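Local coordinates for NRPS (Penicillium fellutanum, PDB 6NKI), which binds NADPH in a Rossmann-type domain of the male sterility protein family, as part of a nonribosomal peptide synthetase, at residues F25-T30 against Y51-A56; G89-P94 against V144-D149. All coordinates share one frame; numbering follows the deposited sequence.

Contact 1. Residues F25-T30 against Y51-A56. With NDP (NADPH dihydro-nicotinamide-adenine-dinucleotide phosphate), chain B.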
loop_
_atom_site.group_PDB
_atom_site.type_symbol
_atom_site.label_atom_id
_atom_site.label_comp_id
_atom_site.label_asym_id
_atom_site.label_seq_id
_atom_site.Cartn_x
_atom_site.Cartn_y
_atom_site.Cartn_z
ATOM N N PHE A 25 15.786 -6.182 20.177
ATOM C CA PHE A 25 15.044 -5.852 21.389
ATOM C C PHE A 25 13.955 -4.840 21.080
ATOM O O PHE A 25 14.182 -3.847 20.379
ATOM C CB PHE A 25 15.983 -5.316 22.526
ATOM C CG PHE A 25 15.247 -4.667 23.672
ATOM C CD1 PHE A 25 14.513 -5.431 24.582
ATOM C CD2 PHE A 25 15.290 -3.289 23.840
ATOM C CE1 PHE A 25 13.823 -4.826 25.628
ATOM C CE2 PHE A 25 14.616 -2.673 24.891
ATOM C CZ PHE A 25 13.884 -3.441 25.783
ATOM N N LEU A 26 12.779 -5.088 21.639
ATOM C CA LEU A 26 11.579 -4.357 21.274
ATOM C C LEU A 26 10.805 -3.976 22.520
ATOM O O LEU A 26 10.532 -4.830 23.364
ATOM C CB LEU A 26 10.681 -5.216 20.367
ATOM C CG LEU A 26 9.357 -4.648 19.868
ATOM C CD1 LEU A 26 9.633 -3.496 18.914
ATOM C CD2 LEU A 26 8.526 -5.758 19.192
ATOM N N THR A 27 10.410 -2.714 22.605
ATOM C CA THR A 27 9.402 -2.274 23.556
ATOM C C THR A 27 8.115 -1.913 22.817
ATOM O O THR A 27 8.138 -1.577 21.627
ATOM C CB THR A 27 9.910 -1.083 24.380
ATOM O OG1 THR A 27 8.874 -0.649 25.272
ATOM C CG2 THR A 27 10.357 0.058 23.480
ATOM N N GLY A 28 6.983 -2.017 23.507
ATOM C CA GLY A 28 5.729 -1.590 22.917
ATOM C C GLY A 28 4.965 -2.660 22.182
ATOM O O GLY A 28 4.025 -2.338 21.454
ATOM N N ALA A 29 5.337 -3.929 22.369
ATOM C CA ALA A 29 4.740 -5.021 21.609
ATOM C C ALA A 29 3.273 -5.247 21.941
ATOM O O ALA A 29 2.551 -5.856 21.143
ATOM C CB ALA A 29 5.517 -6.311 21.859
ATOM N N THR A 30 2.839 -4.820 23.114
ATOM C CA THR A 30 1.430 -4.788 23.468
ATOM C C THR A 30 0.693 -3.698 22.712
ATOM O O THR A 30 -0.536 -3.750 22.599
ATOM C CB THR A 30 1.306 -4.530 24.972
ATOM O OG1 THR A 30 1.759 -3.199 25.257
ATOM C CG2 THR A 30 2.198 -5.477 25.737
ATOM N N TYR A 51 13.517 -9.904 21.884
ATOM C CA TYR A 51 13.286 -9.586 23.287
ATOM C C TYR A 51 12.260 -8.467 23.354
ATOM O O TYR A 51 12.436 -7.431 22.705
ATOM C CB TYR A 51 14.563 -9.124 24.008
ATOM C CG TYR A 51 15.782 -9.996 23.863
ATOM C CD1 TYR A 51 15.814 -11.275 24.393
ATOM C CD2 TYR A 51 16.945 -9.499 23.267
ATOM C CE1 TYR A 51 16.973 -12.074 24.289
ATOM C CE2 TYR A 51 18.099 -10.294 23.152
ATOM C CZ TYR A 51 18.102 -11.578 23.672
ATOM O OH TYR A 51 19.216 -12.370 23.564
ATOM N N VAL A 52 11.212 -8.656 24.149
ATOM C CA VAL A 52 10.142 -7.664 24.245
ATOM C C VAL A 52 9.966 -7.203 25.700
ATOM O O VAL A 52 9.774 -8.018 26.616
ATOM C CB VAL A 52 8.827 -8.183 23.643
ATOM C CG1 VAL A 52 9.019 -8.429 22.171
ATOM C CG2 VAL A 52 8.387 -9.465 24.299
ATOM N N LEU A 53 10.059 -5.888 25.891
ATOM C CA LEU A 53 9.674 -5.249 27.131
ATOM C C LEU A 53 8.232 -5.591 27.449
ATOM O O LEU A 53 7.351 -5.489 26.592
ATOM C CB LEU A 53 9.844 -3.731 27.010
ATOM C CG LEU A 53 9.877 -3.001 28.371
ATOM C CD1 LEU A 53 11.064 -3.498 29.224
ATOM C CD2 LEU A 53 9.932 -1.472 28.280
ATOM N N ALA A 54 7.984 -6.009 28.679
ATOM C CA ALA A 54 6.634 -6.276 29.150
ATOM C C ALA A 54 6.389 -5.468 30.412
ATOM O O ALA A 54 7.098 -5.639 31.412
ATOM C CB ALA A 54 6.413 -7.760 29.419
ATOM N N ARG A 55 5.395 -4.580 30.350
ATOM C CA ARG A 55 5.022 -3.769 31.503
ATOM C C ARG A 55 4.784 -4.638 32.728
ATOM O O ARG A 55 5.214 -4.295 33.835
ATOM C CB ARG A 55 3.775 -2.946 31.158
ATOM C CG ARG A 55 3.328 -1.948 32.213
ATOM C CD ARG A 55 2.169 -1.091 31.701
ATOM N NE ARG A 55 1.644 -0.190 32.727
ATOM C CZ ARG A 55 0.657 0.680 32.527
ATOM N NH1 ARG A 55 0.239 1.456 33.522
ATOM N NH2 ARG A 55 0.090 0.778 31.332
ATOM N N ALA A 56 4.142 -5.788 32.540
ATOM C CA ALA A 56 3.788 -6.641 33.667
ATOM C C ALA A 56 5.043 -7.265 34.276
ATOM O O ALA A 56 5.976 -7.618 33.552
ATOM C CB ALA A 56 2.807 -7.737 33.241
HETATM P PA NDP B . -1.126 2.041 24.274
HETATM O O1A NDP B . -1.215 3.494 24.640
HETATM O O2A NDP B . -1.514 1.000 25.291
HETATM O O5B NDP B . 0.350 1.622 23.576
HETATM C C5B NDP B . 1.365 2.191 24.325
HETATM C C4B NDP B . 2.440 1.136 24.601
HETATM O O4B NDP B . 3.338 1.672 25.612
HETATM C C3B NDP B . 1.810 -0.156 25.095
HETATM O O3B NDP B . 2.549 -1.224 24.604
HETATM C C2B NDP B . 2.006 -0.120 26.654
HETATM O O2B NDP B . 2.167 -1.339 27.237
HETATM C C1B NDP B . 3.361 0.739 26.712
HETATM N N9A NDP B . 3.508 1.499 28.006
HETATM C C8A NDP B . 2.709 2.547 28.520
HETATM N N7A NDP B . 3.136 3.003 29.726
HETATM C C5A NDP B . 4.268 2.207 30.007
HETATM C C6A NDP B . 5.162 2.173 31.099
HETATM N N6A NDP B . 5.013 3.032 32.168
HETATM N N1A NDP B . 6.202 1.287 31.141
HETATM C C2A NDP B . 6.298 0.454 30.058
HETATM N N3A NDP B . 5.550 0.364 28.958
HETATM C C4A NDP B . 4.510 1.270 28.949
HETATM O O3 NDP B . -2.202 1.848 22.996
HETATM P PN NDP B . -2.159 3.118 21.996
HETATM O O1N NDP B . -2.927 2.804 20.772
HETATM O O2N NDP B . -2.385 4.417 22.741
HETATM O O5D NDP B . -0.466 3.403 21.307
HETATM C C5D NDP B . 0.076 2.277 20.610
HETATM C C4D NDP B . 0.903 2.709 19.302
HETATM O O4D NDP B . 0.042 3.312 18.326
HETATM C C3D NDP B . 2.009 3.759 19.618
HETATM O O3D NDP B . 3.268 3.223 19.256
HETATM C C2D NDP B . 1.698 5.020 18.764
HETATM O O2D NDP B . 2.799 5.464 17.991
HETATM C C1D NDP B . 0.655 4.530 17.795
HETATM N N1N NDP B . -0.540 5.478 17.584
HETATM C C2N NDP B . -1.696 4.849 17.232
HETATM C C3N NDP B . -2.851 5.504 17.043
HETATM C C7N NDP B . -3.886 4.602 16.597
HETATM O O7N NDP B . -4.091 3.468 17.020
HETATM N N7N NDP B . -4.580 5.051 15.520
HETATM C C4N NDP B . -3.001 7.021 17.237
HETATM C C5N NDP B . -1.666 7.670 17.470
HETATM C C6N NDP B . -0.524 6.936 17.632
HETATM P P2B NDP B . 0.642 -1.979 28.119
HETATM O O1X NDP B . 1.128 -3.351 28.470
HETATM O O2X NDP B . 0.461 -0.985 29.271
HETATM O O3X NDP B . -0.300 -1.859 26.963
#
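The first two strands of the Rossmann-type nucleotide fold meet here, Phe25 to Thr27 running parallel to Tyr51 to Leu53 at the point where both segments leave the sheet for NADPH. They form one beta-alpha-beta unit with helix 32-43 as its connection, and the axes of these short strand segments come within 4.5 Å at 26°. Leu26 uses both its backbone polar atoms on the neighbouring strand: its N donates to Tyr51 O (2.6 Å), while its O receives Leu53 N (2.8 Å). The CA-H of Val52 also points at Leu26 O.

On one face the Phe25 ring turns an edge to Tyr51, CD1 lying 3.7 Å from Tyr51 CB in the plane of the ring. The two side chains cross at about a right angle, Tyr51 with CG beside its own backbone N (chi1 -51°) and Phe25 with CG anti to its N. On the other face Leu26 CD2 meets Val52 CG1 at 4.0 Å, and Ala29 CB closes on the same methyl. Further along, Thr27 and Leu53 lie side by side, with Leu53 CD2 against Thr27 OG1.

Beyond the strands the glycine-rich TGxxGxxG loop begins at Thr27. Gly28, at a positive phi of 91°, brings its CA to 3.6 Å from NADPH O3B. Arg55 stretches out from CG to NE until NH2 donates to phosphate oxygen O2X of NADPH (2.7 Å), in the guanidinium plane, while adenine N7A lies over one guanidinium face.

Strand 22-27 sits between 47-54 and 122-125, and strand 84-88 flanks 47-54 on its other side. From 84-88, Trp87 stacks on Tyr51 and meets the Phe25 ring, while helix 59-72 reaches Val52 through Ile66.

Contact 2. Residues G89-P94 against V144-D149; sequences GDLSQP and VRSTFD. With NDP (NADPH dihydro-nicotinamide-adenine-dinucleotide phosphate), chain B.
Leu91 lays its CD2 methyl against Ser146 CB at 4.1 Å, where the loop after strand 84-88 passes helix 136-156. The backbone contributes too, Leu91 O facing the same Ser146 carbon, and the two CA atoms are 5.5 Å apart. The Ser146 hydroxyl is engaged within its own helix: OG stands between the backbone N and the carbonyl carbon (chi1 58°) and bonds to Ala142 O, one turn earlier. What Ser146 offers the loop is therefore its methylene.

Leu91 touches two partners. While CD2 meets the helix, CG lies 3.4 Å from adenine C2A of NADPH and CD1 lies 3.7 Å from N3A, so one side chain spans from the helix to the adenine of NADPH. At the neighbouring Asp90, OD1 accepts from NADPH N6A at 3.0 Å, with an angle of 137° at the hydrogen. The same oxygen takes the Ser92 N-H at 3.0 Å, a straight bond (165°) that arrives from above the carboxylate plane. That second bond closes an Asx turn and ties the loop's bend to the carboxylate bonded to the adenine.

Farther along, the touch thins out. Pro94 CB stands 4.5 Å from Arg145 NH2, at the edge of the guanidinium, and Asp149 OD2 comes to 4.1 Å from Pro94 C. The same OD2 receives a weak hydrogen bond from His95 N, just past the loop segment.

Between loop and helix the attraction is thus mainly van der Waals, concentrated at Leu91 and Ser146. The stronger directional bonds, those of Asp90, go to the adenine and the turn, while toward the helix there is the weak bond from His95 N to Asp149. The loop therefore meets the helix by loose apolar contact and the adenine by polar contact as well.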
loop_
_atom_site.group_PDB
_atom_site.type_symbol
_atom_site.label_atom_id
_atom_site.label_comp_id
_atom_site.label_asym_id
_atom_site.label_seq_id
_atom_site.Cartn_x
_atom_site.Cartn_y
_atom_site.Cartn_z
ATOM N N GLY A 89 9.909 -5.211 32.740
ATOM C CA GLY A 89 10.494 -3.891 32.789
ATOM C C GLY A 89 9.437 -2.814 32.842
ATOM O O GLY A 89 8.246 -3.088 33.002
ATOM N N ASP A 90 9.905 -1.574 32.711
ATOM C CA ASP A 90 9.069 -0.390 32.841
ATOM C C ASP A 90 9.881 0.820 32.420
ATOM O O ASP A 90 10.925 1.133 33.003
ATOM C CB ASP A 90 8.519 -0.243 34.273
ATOM C CG ASP A 90 7.507 0.911 34.422
ATOM O OD1 ASP A 90 7.416 1.787 33.530
ATOM O OD2 ASP A 90 6.752 0.904 35.420
ATOM N N LEU A 91 9.379 1.501 31.396
ATOM C CA LEU A 91 10.067 2.645 30.823
ATOM C C LEU A 91 10.390 3.682 31.894
ATOM O O LEU A 91 11.427 4.356 31.830
ATOM C CB LEU A 91 9.178 3.234 29.723
ATOM C CG LEU A 91 8.711 2.377 28.522
ATOM C CD1 LEU A 91 7.644 3.091 27.707
ATOM C CD2 LEU A 91 9.837 1.973 27.607
ATOM N N SER A 92 9.523 3.805 32.904
ATOM C CA SER A 92 9.698 4.838 33.923
ATOM C C SER A 92 10.963 4.606 34.734
ATOM O O SER A 92 11.743 5.536 34.968
ATOM C CB SER A 92 8.471 4.893 34.838
ATOM O OG SER A 92 7.315 5.256 34.099
ATOM N N GLN A 93 11.193 3.367 35.162
ATOM C CA GLN A 93 12.304 3.076 36.053
ATOM C C GLN A 93 13.644 3.240 35.344
ATOM O O GLN A 93 13.722 3.221 34.115
ATOM C CB GLN A 93 12.188 1.659 36.615
ATOM C CG GLN A 93 10.991 1.436 37.535
ATOM C CD GLN A 93 10.961 0.035 38.133
ATOM O OE1 GLN A 93 11.858 -0.779 37.896
ATOM N NE2 GLN A 93 9.913 -0.258 38.895
ATOM N N PRO A 94 14.716 3.420 36.104
ATOM C CA PRO A 94 16.044 3.427 35.492
ATOM C C PRO A 94 16.345 2.085 34.856
ATOM O O PRO A 94 15.942 1.032 35.356
ATOM C CB PRO A 94 16.985 3.700 36.674
ATOM C CG PRO A 94 16.127 4.344 37.702
ATOM C CD PRO A 94 14.781 3.699 37.550
ATOM N N VAL A 144 11.551 9.616 27.771
ATOM C CA VAL A 144 12.843 10.181 27.386
ATOM C C VAL A 144 14.033 9.568 28.133
ATOM O O VAL A 144 15.127 9.475 27.568
ATOM C CB VAL A 144 12.815 11.706 27.569
ATOM C CG1 VAL A 144 14.105 12.349 27.027
ATOM C CG2 VAL A 144 11.574 12.305 26.934
ATOM N N ARG A 145 13.859 9.170 29.393
ATOM C CA ARG A 145 14.939 8.512 30.128
ATOM C C ARG A 145 15.267 7.165 29.506
ATOM O O ARG A 145 16.441 6.810 29.339
ATOM C CB ARG A 145 14.527 8.333 31.590
ATOM C CG ARG A 145 15.503 7.621 32.526
ATOM C CD ARG A 145 16.581 8.527 33.067
ATOM N NE ARG A 145 17.339 7.821 34.104
ATOM C CZ ARG A 145 18.372 8.322 34.779
ATOM N NH1 ARG A 145 18.782 9.566 34.560
ATOM N NH2 ARG A 145 18.980 7.581 35.697
ATOM N N SER A 146 14.226 6.405 29.183
ATOM C CA SER A 146 14.309 5.189 28.395
ATOM C C SER A 146 15.185 5.420 27.165
ATOM O O SER A 146 16.069 4.607 26.867
ATOM C CB SER A 146 12.886 4.733 28.039
ATOM O OG SER A 146 12.166 5.724 27.326
ATOM N N THR A 147 14.982 6.550 26.475
ATOM C CA THR A 147 15.794 6.855 25.301
ATOM C C THR A 147 17.239 7.117 25.707
ATOM O O THR A 147 18.179 6.630 25.064
ATOM C CB THR A 147 15.199 8.054 24.536
ATOM O OG1 THR A 147 13.824 7.800 24.184
ATOM C CG2 THR A 147 15.986 8.342 23.249
ATOM N N PHE A 148 17.429 7.876 26.790
ATOM C CA PHE A 148 18.761 8.132 27.327
ATOM C C PHE A 148 19.442 6.833 27.733
ATOM O O PHE A 148 20.610 6.596 27.401
ATOM C CB PHE A 148 18.649 9.083 28.520
ATOM C CG PHE A 148 19.976 9.464 29.137
ATOM C CD1 PHE A 148 20.785 10.428 28.546
ATOM C CD2 PHE A 148 20.407 8.861 30.312
ATOM C CE1 PHE A 148 21.990 10.773 29.107
ATOM C CE2 PHE A 148 21.612 9.207 30.878
ATOM C CZ PHE A 148 22.406 10.161 30.275
ATOM N N ASP A 149 18.724 5.980 28.466
ATOM C CA ASP A 149 19.271 4.678 28.826
ATOM C C ASP A 149 19.717 3.908 27.583
ATOM O O ASP A 149 20.743 3.217 27.611
ATOM C CB ASP A 149 18.226 3.880 29.615
ATOM C CG ASP A 149 17.926 4.480 30.988
ATOM O OD1 ASP A 149 18.846 5.063 31.605
ATOM O OD2 ASP A 149 16.759 4.376 31.438
HETATM P PA NDP B . -1.126 2.041 24.274
HETATM O O1A NDP B . -1.215 3.494 24.640
HETATM O O2A NDP B . -1.514 1.000 25.291
HETATM O O5B NDP B . 0.350 1.622 23.576
HETATM C C5B NDP B . 1.365 2.191 24.325
HETATM C C4B NDP B . 2.440 1.136 24.601
HETATM O O4B NDP B . 3.338 1.672 25.612
HETATM C C3B NDP B . 1.810 -0.156 25.095
HETATM O O3B NDP B . 2.549 -1.224 24.604
HETATM C C2B NDP B . 2.006 -0.120 26.654
HETATM O O2B NDP B . 2.167 -1.339 27.237
HETATM C C1B NDP B . 3.361 0.739 26.712
HETATM N N9A NDP B . 3.508 1.499 28.006
HETATM C C8A NDP B . 2.709 2.547 28.520
HETATM N N7A NDP B . 3.136 3.003 29.726
HETATM C C5A NDP B . 4.268 2.207 30.007
HETATM C C6A NDP B . 5.162 2.173 31.099
HETATM N N6A NDP B . 5.013 3.032 32.168
HETATM N N1A NDP B . 6.202 1.287 31.141
HETATM C C2A NDP B . 6.298 0.454 30.058
HETATM N N3A NDP B . 5.550 0.364 28.958
HETATM C C4A NDP B . 4.510 1.270 28.949
HETATM O O3 NDP B . -2.202 1.848 22.996
HETATM P PN NDP B . -2.159 3.118 21.996
HETATM O O1N NDP B . -2.927 2.804 20.772
HETATM O O2N NDP B . -2.385 4.417 22.741
HETATM O O5D NDP B . -0.466 3.403 21.307
HETATM C C5D NDP B . 0.076 2.277 20.610
HETATM C C4D NDP B . 0.903 2.709 19.302
HETATM O O4D NDP B . 0.042 3.312 18.326
HETATM C C3D NDP B . 2.009 3.759 19.618
HETATM O O3D NDP B . 3.268 3.223 19.256
HETATM C C2D NDP B . 1.698 5.020 18.764
HETATM O O2D NDP B . 2.799 5.464 17.991
HETATM C C1D NDP B . 0.655 4.530 17.795
HETATM N N1N NDP B . -0.540 5.478 17.584
HETATM C C2N NDP B . -1.696 4.849 17.232
HETATM C C3N NDP B . -2.851 5.504 17.043
HETATM C C7N NDP B . -3.886 4.602 16.597
HETATM O O7N NDP B . -4.091 3.468 17.020
HETATM N N7N NDP B . -4.580 5.051 15.520
HETATM C C4N NDP B . -3.001 7.021 17.237
HETATM C C5N NDP B . -1.666 7.670 17.470
HETATM C C6N NDP B . -0.524 6.936 17.632
HETATM P P2B NDP B . 0.642 -1.979 28.119
HETATM O O1X NDP B . 1.128 -3.351 28.470
HETATM O O2X NDP B . 0.461 -0.985 29.271
HETATM O O3X NDP B . -0.300 -1.859 26.963
#

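Contact 1 and contact 2 are neighbours around one end of NADPH, their centres about 12 Å apart. Leu53 CD2 of contact 1 packs on Leu91 CD2 of contact 2 at 3.5 Å, and Thr27 OG1 reaches the same methyl at 3.6 Å, making Leu91 the shared piece between sheet, helix and adenine. A probable hydrogen bond from Gly89 N to Ala54 O (3.1 Å) would join the end of strand 47-54 to the start of the loop after 84-88. The contacts to NADPH are divided: residues 51-56 supply the arginine for the phosphate on the adenosine ribose, residues 89-94 the aspartate for the base. Asn244 adds a further hydrogen bond to NADPH.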